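Local coordinates for succinylglutamate desuccinylase (Chromobacterium violaceum, PDB 1YW4), which probably hydrolyses N-succinyl-L-glutamate to succinate and glutamate, using one zinc ion per subunit, in the last step of arginine breakdown by the AST pathway, at residues His56-Ala61 with Thr150-Ser155; Glu158-Tyr163 with Thr212-Lys217. One frame throughout, in Å; residues are numbered along the deposited sequence.

Both contacts lie in the catalytic domain and meet at the metal site. Interaction 1 is a small, mostly buried contact, 234 Å² in all, in which a loop carrying two zinc ligands faces the end of strand 143-151; metal bonds and water bridges dominate it. Interaction 2 joins strand 160-163 to strand 209-215 with a regular antiparallel ladder and side-chain packing, burying 447 Å². Most of its strand residues are buried, Glu214 only partly, while Lys217 is exposed. Strands 143-151 and 209-215 are sheet neighbours, and the two contacts touch where Ala151 N lies 2.8 Å from Gly216 O, a probable hydrogen bond.

Interaction 1. Residues His56-Ala61 with Thr150-Ser155. With ZN (zinc ion), chain C.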
ATOM      1  N   HIS A  56     -18.867 -23.771  -6.717  1.00  8.66           N
ATOM      2  CA  HIS A  56     -20.056 -23.133  -7.269  1.00 11.99           C
ATOM      3  C   HIS A  56     -20.401 -24.049  -8.453  1.00 11.19           C
ATOM      4  O   HIS A  56     -19.589 -24.248  -9.358  1.00 11.05           O
ATOM      5  CB  HIS A  56     -19.736 -21.696  -7.703  1.00 11.50           C
ATOM      6  CG  HIS A  56     -19.534 -20.769  -6.544  1.00 13.11           C
ATOM      7  ND1 HIS A  56     -18.539 -19.818  -6.514  1.00 14.66           N
ATOM      8  CD2 HIS A  56     -20.162 -20.696  -5.348  1.00 14.00           C
ATOM      9  CE1 HIS A  56     -18.555 -19.203  -5.345  1.00 14.45           C
ATOM     10  NE2 HIS A  56     -19.530 -19.719  -4.617  1.00 17.08           N
ATOM     11  N   GLY A  57     -21.588 -24.651  -8.403  1.00 12.61           N
ATOM     12  CA  GLY A  57     -22.013 -25.592  -9.430  1.00 11.71           C
ATOM     13  C   GLY A  57     -22.160 -25.134 -10.866  1.00 13.97           C
ATOM     14  O   GLY A  57     -22.197 -25.971 -11.773  1.00 15.45           O
ATOM     15  N   ASN A  58     -22.235 -23.827 -11.090  1.00 13.92           N
ATOM     16  CA  ASN A  58     -22.396 -23.292 -12.442  1.00 14.27           C
ATOM     17  C   ASN A  58     -21.065 -22.935 -13.104  1.00 14.20           C
ATOM     18  O   ASN A  58     -21.045 -22.517 -14.257  1.00 13.76           O
ATOM     19  CB  ASN A  58     -23.300 -22.051 -12.404  1.00 15.91           C
ATOM     20  CG  ASN A  58     -22.704 -20.930 -11.577  1.00 17.80           C
ATOM     21  OD1 ASN A  58     -22.245 -21.152 -10.462  1.00 16.97           O
ATOM     22  ND2 ASN A  58     -22.713 -19.716 -12.119  1.00 18.94           N
ATOM     23  N   GLU A  59     -19.957 -23.099 -12.383  1.00 13.24           N
ATOM     24  CA  GLU A  59     -18.629 -22.776 -12.931  1.00 12.92           C
ATOM     25  C   GLU A  59     -17.997 -24.098 -13.367  1.00 11.86           C
ATOM     26  O   GLU A  59     -17.121 -24.643 -12.700  1.00 12.47           O
ATOM     27  CB  GLU A  59     -17.804 -22.065 -11.853  1.00 11.06           C
ATOM     28  CG  GLU A  59     -18.677 -21.087 -11.060  1.00 13.77           C
ATOM     29  CD  GLU A  59     -17.938 -20.262 -10.027  1.00 13.31           C
ATOM     30  OE1 GLU A  59     -16.811 -20.641  -9.638  1.00 11.31           O
ATOM     31  OE2 GLU A  59     -18.508 -19.229  -9.592  1.00 14.97           O
ATOM     32  N   THR A  60     -18.446 -24.581 -14.524  1.00 12.62           N
ATOM     33  CA  THR A  60     -18.040 -25.875 -15.055  1.00 13.55           C
ATOM     34  C   THR A  60     -16.724 -26.001 -15.815  1.00 13.87           C
ATOM     35  O   THR A  60     -16.174 -27.090 -15.892  1.00 16.43           O
ATOM     36  CB  THR A  60     -19.162 -26.450 -15.936  1.00 13.48           C
ATOM     37  OG1 THR A  60     -19.220 -25.740 -17.182  1.00 16.97           O
ATOM     38  CG2 THR A  60     -20.495 -26.311 -15.226  1.00 12.43           C
ATOM     39  N   ALA A  61     -16.216 -24.910 -16.375  1.00 13.47           N
ATOM     40  CA  ALA A  61     -14.964 -24.984 -17.116  1.00 12.75           C
ATOM     41  C   ALA A  61     -13.875 -25.714 -16.314  1.00 12.22           C
ATOM     42  O   ALA A  61     -13.318 -26.711 -16.781  1.00 12.07           O
ATOM     43  CB  ALA A  61     -14.484 -23.575 -17.513  1.00 11.34           C
ATOM     44  N   THR A 150     -14.809 -19.808 -12.007  1.00 13.98           N
ATOM     45  CA  THR A 150     -15.064 -19.020 -13.215  1.00 14.68           C
ATOM     46  C   THR A 150     -16.165 -18.071 -12.743  1.00 16.60           C
ATOM     47  O   THR A 150     -16.683 -18.230 -11.634  1.00 16.59           O
ATOM     48  CB  THR A 150     -15.512 -19.851 -14.466  1.00 14.77           C
ATOM     49  OG1 THR A 150     -16.526 -20.797 -14.112  1.00 13.38           O
ATOM     50  CG2 THR A 150     -14.307 -20.567 -15.094  1.00 14.04           C
ATOM     51  N   ALA A 151     -16.517 -17.077 -13.551  1.00 17.59           N
ATOM     52  CA  ALA A 151     -17.526 -16.112 -13.122  1.00 15.92           C
ATOM     53  C   ALA A 151     -18.361 -15.553 -14.263  1.00 16.17           C
ATOM     54  O   ALA A 151     -17.947 -15.593 -15.411  1.00 13.57           O
ATOM     55  CB  ALA A 151     -16.841 -14.951 -12.370  1.00 17.46           C
ATOM     56  N   ILE A 152     -19.546 -15.039 -13.932  1.00 18.75           N
ATOM     57  CA  ILE A 152     -20.443 -14.455 -14.925  1.00 19.39           C
ATOM     58  C   ILE A 152     -19.945 -13.060 -15.305  1.00 18.89           C
ATOM     59  O   ILE A 152     -19.845 -12.737 -16.484  1.00 18.99           O
ATOM     60  CB  ILE A 152     -21.889 -14.322 -14.384  1.00 21.65           C
ATOM     61  CG1 ILE A 152     -22.528 -15.703 -14.203  1.00 24.10           C
ATOM     62  CG2 ILE A 152     -22.733 -13.477 -15.341  1.00 24.28           C
ATOM     63  CD1 ILE A 152     -22.000 -16.486 -13.020  1.00 27.89           C
ATOM     64  N   ARG A 153     -19.644 -12.234 -14.305  1.00 20.18           N
ATOM     65  CA  ARG A 153     -19.156 -10.871 -14.554  1.00 19.48           C
ATOM     66  C   ARG A 153     -17.722 -10.943 -15.069  1.00 19.66           C
ATOM     67  O   ARG A 153     -16.885 -11.638 -14.492  1.00 19.67           O
ATOM     68  CB  ARG A 153     -19.206 -10.037 -13.266  1.00 18.94           C
ATOM     69  CG  ARG A 153     -18.718  -8.586 -13.415  1.00 22.66           C
ATOM     70  CD  ARG A 153     -18.677  -7.859 -12.074  1.00 21.06           C
ATOM     71  NE  ARG A 153     -19.982  -7.839 -11.410  1.00 22.63           N
ATOM     72  CZ  ARG A 153     -21.025  -7.133 -11.832  1.00 22.95           C
ATOM     73  NH1 ARG A 153     -20.921  -6.380 -12.922  1.00 23.47           N
ATOM     74  NH2 ARG A 153     -22.168  -7.178 -11.162  1.00 24.71           N
ATOM     75  N   GLY A 154     -17.454 -10.227 -16.158  1.00 19.68           N
ATOM     76  CA  GLY A 154     -16.125 -10.213 -16.744  1.00 18.54           C
ATOM     77  C   GLY A 154     -15.136  -9.398 -15.934  1.00 19.05           C
ATOM     78  O   GLY A 154     -15.492  -8.784 -14.925  1.00 20.07           O
ATOM     79  N   SER A 155     -13.888  -9.373 -16.378  1.00 18.33           N
ATOM     80  CA  SER A 155     -12.861  -8.645 -15.657  1.00 21.32           C
ATOM     81  C   SER A 155     -11.782  -8.050 -16.561  1.00 21.46           C
ATOM     82  O   SER A 155     -11.488  -8.593 -17.621  1.00 21.55           O
ATOM     83  CB  SER A 155     -12.222  -9.581 -14.630  1.00 20.96           C
ATOM     84  OG  SER A 155     -11.055  -9.019 -14.070  1.00 21.60           O
TER
HETATM   85 ZN    ZN C 501     -16.864 -19.084  -7.918  1.00 28.91          ZN
HETATM   86  O   HOH W   1     -17.261 -22.126 -16.899  1.00 13.80           O
HETATM   87  O   HOH W   2     -16.371 -17.158  -9.132  1.00 15.54           O
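The zinc site of the desuccinylase brings Glu59 against Thr150: a loop that supplies two metal ligands meets the end of a strand. Glu59 grips the ion with both carboxylate oxygens, OE1 at 2.3 Å and OE2 at 2.4 Å from the zinc, a bidentate mode. Its chain runs extended beyond CG (chi2 -176°), which places CD well out from the backbone, and the Glu59 and Thr150 side chains run alongside one another, pointing opposite ways. The type I turn from His56 to Glu59 brings both ligands to one ion, with His56 ND1 at 2.3 Å from the zinc and the Glu59 carboxyl carbon at the edge of the imidazole, in its plane. Across the contact, Thr150 N donates a weak hydrogen bond of 3.2 Å to Glu59 OE1, which the metal also holds. Water 2 binds the zinc and donates to Thr150 O at 2.7 Å, an arrangement consistent with the carbonyl orienting the metal-bound water. Water 1 accepts from Ala61 N and is hydrogen-bonded to Thr150 OG1, bridging the segments. Apolar contact is slight: Ala61 CB meets Thr150 CG2 at 3.9 Å. Asn58 ND2 makes a van der Waals contact of amide with methyl, 3.4 Å from Ile152 CD1, their side chains crossing at about a right angle. His149 completes the protein ligands, and Asp104 holds His56 NE2, a second-shell contact that fixes the ring's rotation. The first segment bridges strand 48-53 and helix 61-75; the second leaves strand 143-151, which lies beside strand 209-215.

Interaction 2. Residues Glu158-Tyr163 with Thr212-Lys217; sequences EKFAIY and TLELGK
Phe160 takes chi1 69°, which sets CG between its backbone N and carbonyl carbon, and Glu214 has CG anti to its own carbonyl carbon; the two side chains run alongside each other in one direction from the strands. Glu214 CB sits over the ring face, 3.8 Å from the ring centroid and 15° off the normal, a CH-pi contact, while CG lies over the same face, above its CZ end, 3.5 Å from Phe160 CZ. The Glu214 chain then bends, and its carboxylate plane stands 29° from that of the ring. The same two residues form a hydrogen-bonded antiparallel pair: Glu214 N donates to Phe160 O at 2.8 Å, and Phe160 N returns a bond of 3.0 Å to Glu214 O. Ile162 and Thr212 repeat this reciprocal pairing, with CB atoms 3.8 Å apart on the face that carries Phe160 and Glu214; Thr212 OG1 is bonded to Ser199. Between them, the non-hydrogen-bonded pair Ala161 and Leu213 meets on the other face, where Ala161 CB touches Leu213 CD2 at 3.6 Å. Beyond the ladder, the aliphatic chain of Lys159 brings CG to 3.3 Å from Leu215 O. Glu158 instead directs OE1 to a salt bridge with Arg228. The strands run antiparallel, a pair in the sheet of a zinc-dependent AspA/AstE catalytic domain. The ladder fixes the backbone of Glu214, the predicted active-site residue, and the nearest atom of its side chain is about 4 Å from the zinc, beside His149.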
ATOM      1  N   GLU A 158      -8.647 -10.833 -17.238  1.00 26.09           N
ATOM      2  CA  GLU A 158      -9.308 -12.088 -17.584  1.00 27.01           C
ATOM      3  C   GLU A 158      -9.152 -13.157 -16.511  1.00 25.49           C
ATOM      4  O   GLU A 158     -10.124 -13.580 -15.889  1.00 24.51           O
ATOM      5  CB  GLU A 158      -8.735 -12.615 -18.905  1.00 30.74           C
ATOM      6  CG  GLU A 158      -9.735 -12.728 -20.042  1.00 38.64           C
ATOM      7  CD  GLU A 158     -10.609 -13.959 -19.935  1.00 42.40           C
ATOM      8  OE1 GLU A 158     -10.055 -15.080 -19.995  1.00 44.17           O
ATOM      9  OE2 GLU A 158     -11.845 -13.808 -19.795  1.00 44.83           O
ATOM     10  N   LYS A 159      -7.917 -13.584 -16.296  1.00 23.52           N
ATOM     11  CA  LYS A 159      -7.635 -14.603 -15.309  1.00 23.60           C
ATOM     12  C   LYS A 159      -6.870 -13.994 -14.142  1.00 22.35           C
ATOM     13  O   LYS A 159      -5.843 -13.344 -14.340  1.00 19.25           O
ATOM     14  CB  LYS A 159      -6.830 -15.722 -15.967  1.00 24.77           C
ATOM     15  CG  LYS A 159      -7.567 -16.368 -17.138  1.00 27.72           C
ATOM     16  CD  LYS A 159      -6.658 -17.261 -17.955  1.00 32.27           C
ATOM     17  CE  LYS A 159      -5.555 -16.457 -18.618  1.00 36.30           C
ATOM     18  NZ  LYS A 159      -4.584 -17.326 -19.348  1.00 38.62           N
ATOM     19  N   PHE A 160      -7.381 -14.177 -12.927  1.00 17.86           N
ATOM     20  CA  PHE A 160      -6.698 -13.638 -11.765  1.00 16.92           C
ATOM     21  C   PHE A 160      -6.814 -14.547 -10.551  1.00 17.01           C
ATOM     22  O   PHE A 160      -7.634 -15.465 -10.519  1.00 15.48           O
ATOM     23  CB  PHE A 160      -7.193 -12.213 -11.457  1.00 15.29           C
ATOM     24  CG  PHE A 160      -8.611 -12.135 -10.944  1.00 16.13           C
ATOM     25  CD1 PHE A 160      -8.876 -12.199  -9.582  1.00 15.91           C
ATOM     26  CD2 PHE A 160      -9.684 -11.992 -11.830  1.00 16.31           C
ATOM     27  CE1 PHE A 160     -10.187 -12.125  -9.105  1.00 15.56           C
ATOM     28  CE2 PHE A 160     -10.995 -11.919 -11.364  1.00 12.70           C
ATOM     29  CZ  PHE A 160     -11.247 -11.985 -10.000  1.00 16.79           C
ATOM     30  N   ALA A 161      -5.961 -14.305  -9.565  1.00 17.36           N
ATOM     31  CA  ALA A 161      -5.962 -15.115  -8.363  1.00 18.63           C
ATOM     32  C   ALA A 161      -6.218 -14.276  -7.125  1.00 18.44           C
ATOM     33  O   ALA A 161      -5.975 -13.070  -7.110  1.00 18.06           O
ATOM     34  CB  ALA A 161      -4.629 -15.844  -8.227  1.00 16.80           C
ATOM     35  N   ILE A 162      -6.717 -14.941  -6.090  1.00 18.36           N
ATOM     36  CA  ILE A 162      -6.984 -14.307  -4.811  1.00 19.35           C
ATOM     37  C   ILE A 162      -6.052 -14.991  -3.822  1.00 20.34           C
ATOM     38  O   ILE A 162      -6.089 -16.216  -3.679  1.00 18.75           O
ATOM     39  CB  ILE A 162      -8.428 -14.549  -4.336  1.00 20.03           C
ATOM     40  CG1 ILE A 162      -9.421 -14.195  -5.449  1.00 22.10           C
ATOM     41  CG2 ILE A 162      -8.685 -13.748  -3.074  1.00 18.58           C
ATOM     42  CD1 ILE A 162      -9.353 -12.764  -5.931  1.00 24.68           C
ATOM     43  N   TYR A 163      -5.206 -14.206  -3.162  1.00 21.00           N
ATOM     44  CA  TYR A 163      -4.256 -14.731  -2.184  1.00 22.88           C
ATOM     45  C   TYR A 163      -4.851 -14.520  -0.796  1.00 24.28           C
ATOM     46  O   TYR A 163      -5.026 -13.386  -0.348  1.00 25.41           O
ATOM     47  CB  TYR A 163      -2.920 -13.987  -2.307  1.00 24.15           C
ATOM     48  CG  TYR A 163      -1.684 -14.790  -1.929  1.00 26.23           C
ATOM     49  CD1 TYR A 163      -0.513 -14.679  -2.680  1.00 24.75           C
ATOM     50  CD2 TYR A 163      -1.672 -15.636  -0.815  1.00 26.26           C
ATOM     51  CE1 TYR A 163       0.641 -15.384  -2.341  1.00 25.76           C
ATOM     52  CE2 TYR A 163      -0.517 -16.349  -0.463  1.00 25.60           C
ATOM     53  CZ  TYR A 163       0.632 -16.217  -1.232  1.00 25.12           C
ATOM     54  OH  TYR A 163       1.772 -16.911  -0.904  1.00 24.88           O
ATOM     55  N   THR A 212      -7.321 -18.969  -4.688  1.00 14.61           N
ATOM     56  CA  THR A 212      -8.613 -19.083  -5.349  1.00 14.89           C
ATOM     57  C   THR A 212      -8.245 -18.591  -6.753  1.00 15.43           C
ATOM     58  O   THR A 212      -7.659 -17.509  -6.892  1.00 15.38           O
ATOM     59  CB  THR A 212      -9.675 -18.121  -4.749  1.00 15.66           C
ATOM     60  OG1 THR A 212      -9.954 -18.478  -3.390  1.00 17.40           O
ATOM     61  CG2 THR A 212     -10.961 -18.181  -5.559  1.00 14.07           C
ATOM     62  N   LEU A 213      -8.542 -19.385  -7.779  1.00 14.33           N
ATOM     63  CA  LEU A 213      -8.228 -19.001  -9.156  1.00 15.07           C
ATOM     64  C   LEU A 213      -9.476 -18.726  -9.989  1.00 14.05           C
ATOM     65  O   LEU A 213     -10.296 -19.608 -10.184  1.00 14.69           O
ATOM     66  CB  LEU A 213      -7.408 -20.092  -9.864  1.00 15.66           C
ATOM     67  CG  LEU A 213      -6.089 -20.540  -9.218  1.00 16.97           C
ATOM     68  CD1 LEU A 213      -5.358 -21.526 -10.131  1.00 14.50           C
ATOM     69  CD2 LEU A 213      -5.233 -19.337  -8.938  1.00 14.74           C
ATOM     70  N   GLU A 214      -9.618 -17.489 -10.455  1.00 16.30           N
ATOM     71  CA  GLU A 214     -10.737 -17.097 -11.312  1.00 15.57           C
ATOM     72  C   GLU A 214     -10.141 -17.235 -12.704  1.00 14.78           C
ATOM     73  O   GLU A 214      -9.400 -16.363 -13.152  1.00 16.42           O
ATOM     74  CB  GLU A 214     -11.135 -15.644 -11.039  1.00 17.40           C
ATOM     75  CG  GLU A 214     -11.879 -15.422  -9.729  1.00 19.65           C
ATOM     76  CD  GLU A 214     -13.267 -16.049  -9.732  1.00 22.63           C
ATOM     77  OE1 GLU A 214     -13.888 -16.113 -10.809  1.00 22.70           O
ATOM     78  OE2 GLU A 214     -13.741 -16.459  -8.656  1.00 22.25           O
ATOM     79  N   LEU A 215     -10.460 -18.340 -13.373  1.00 15.93           N
ATOM     80  CA  LEU A 215      -9.913 -18.657 -14.689  1.00 16.49           C
ATOM     81  C   LEU A 215     -10.674 -18.143 -15.907  1.00 17.00           C
ATOM     82  O   LEU A 215     -10.193 -18.287 -17.024  1.00 18.14           O
ATOM     83  CB  LEU A 215      -9.746 -20.176 -14.784  1.00 17.25           C
ATOM     84  CG  LEU A 215      -8.880 -20.750 -13.662  1.00 18.35           C
ATOM     85  CD1 LEU A 215      -8.989 -22.276 -13.609  1.00 19.89           C
ATOM     86  CD2 LEU A 215      -7.449 -20.304 -13.892  1.00 20.06           C
ATOM     87  N   GLY A 216     -11.847 -17.548 -15.706  1.00 19.69           N
ATOM     88  CA  GLY A 216     -12.596 -17.048 -16.845  1.00 18.89           C
ATOM     89  C   GLY A 216     -14.110 -16.948 -16.715  1.00 18.83           C
ATOM     90  O   GLY A 216     -14.661 -16.763 -15.623  1.00 18.10           O
ATOM     91  N   LYS A 217     -14.788 -17.090 -17.849  1.00 20.37           N
ATOM     92  CA  LYS A 217     -16.246 -16.981 -17.919  1.00 22.01           C
ATOM     93  C   LYS A 217     -17.003 -18.237 -17.508  1.00 18.94           C
ATOM     94  O   LYS A 217     -16.631 -19.347 -17.887  1.00 17.85           O
ATOM     95  CB  LYS A 217     -16.655 -16.593 -19.347  1.00 26.15           C
ATOM     96  CG  LYS A 217     -15.898 -15.390 -19.915  1.00 30.52           C
ATOM     97  CD  LYS A 217     -16.137 -15.231 -21.408  1.00 32.49           C
ATOM     98  CE  LYS A 217     -15.336 -14.070 -22.000  1.00 33.39           C
ATOM     99  NZ  LYS A 217     -15.609 -13.902 -23.464  1.00 32.75           N
TER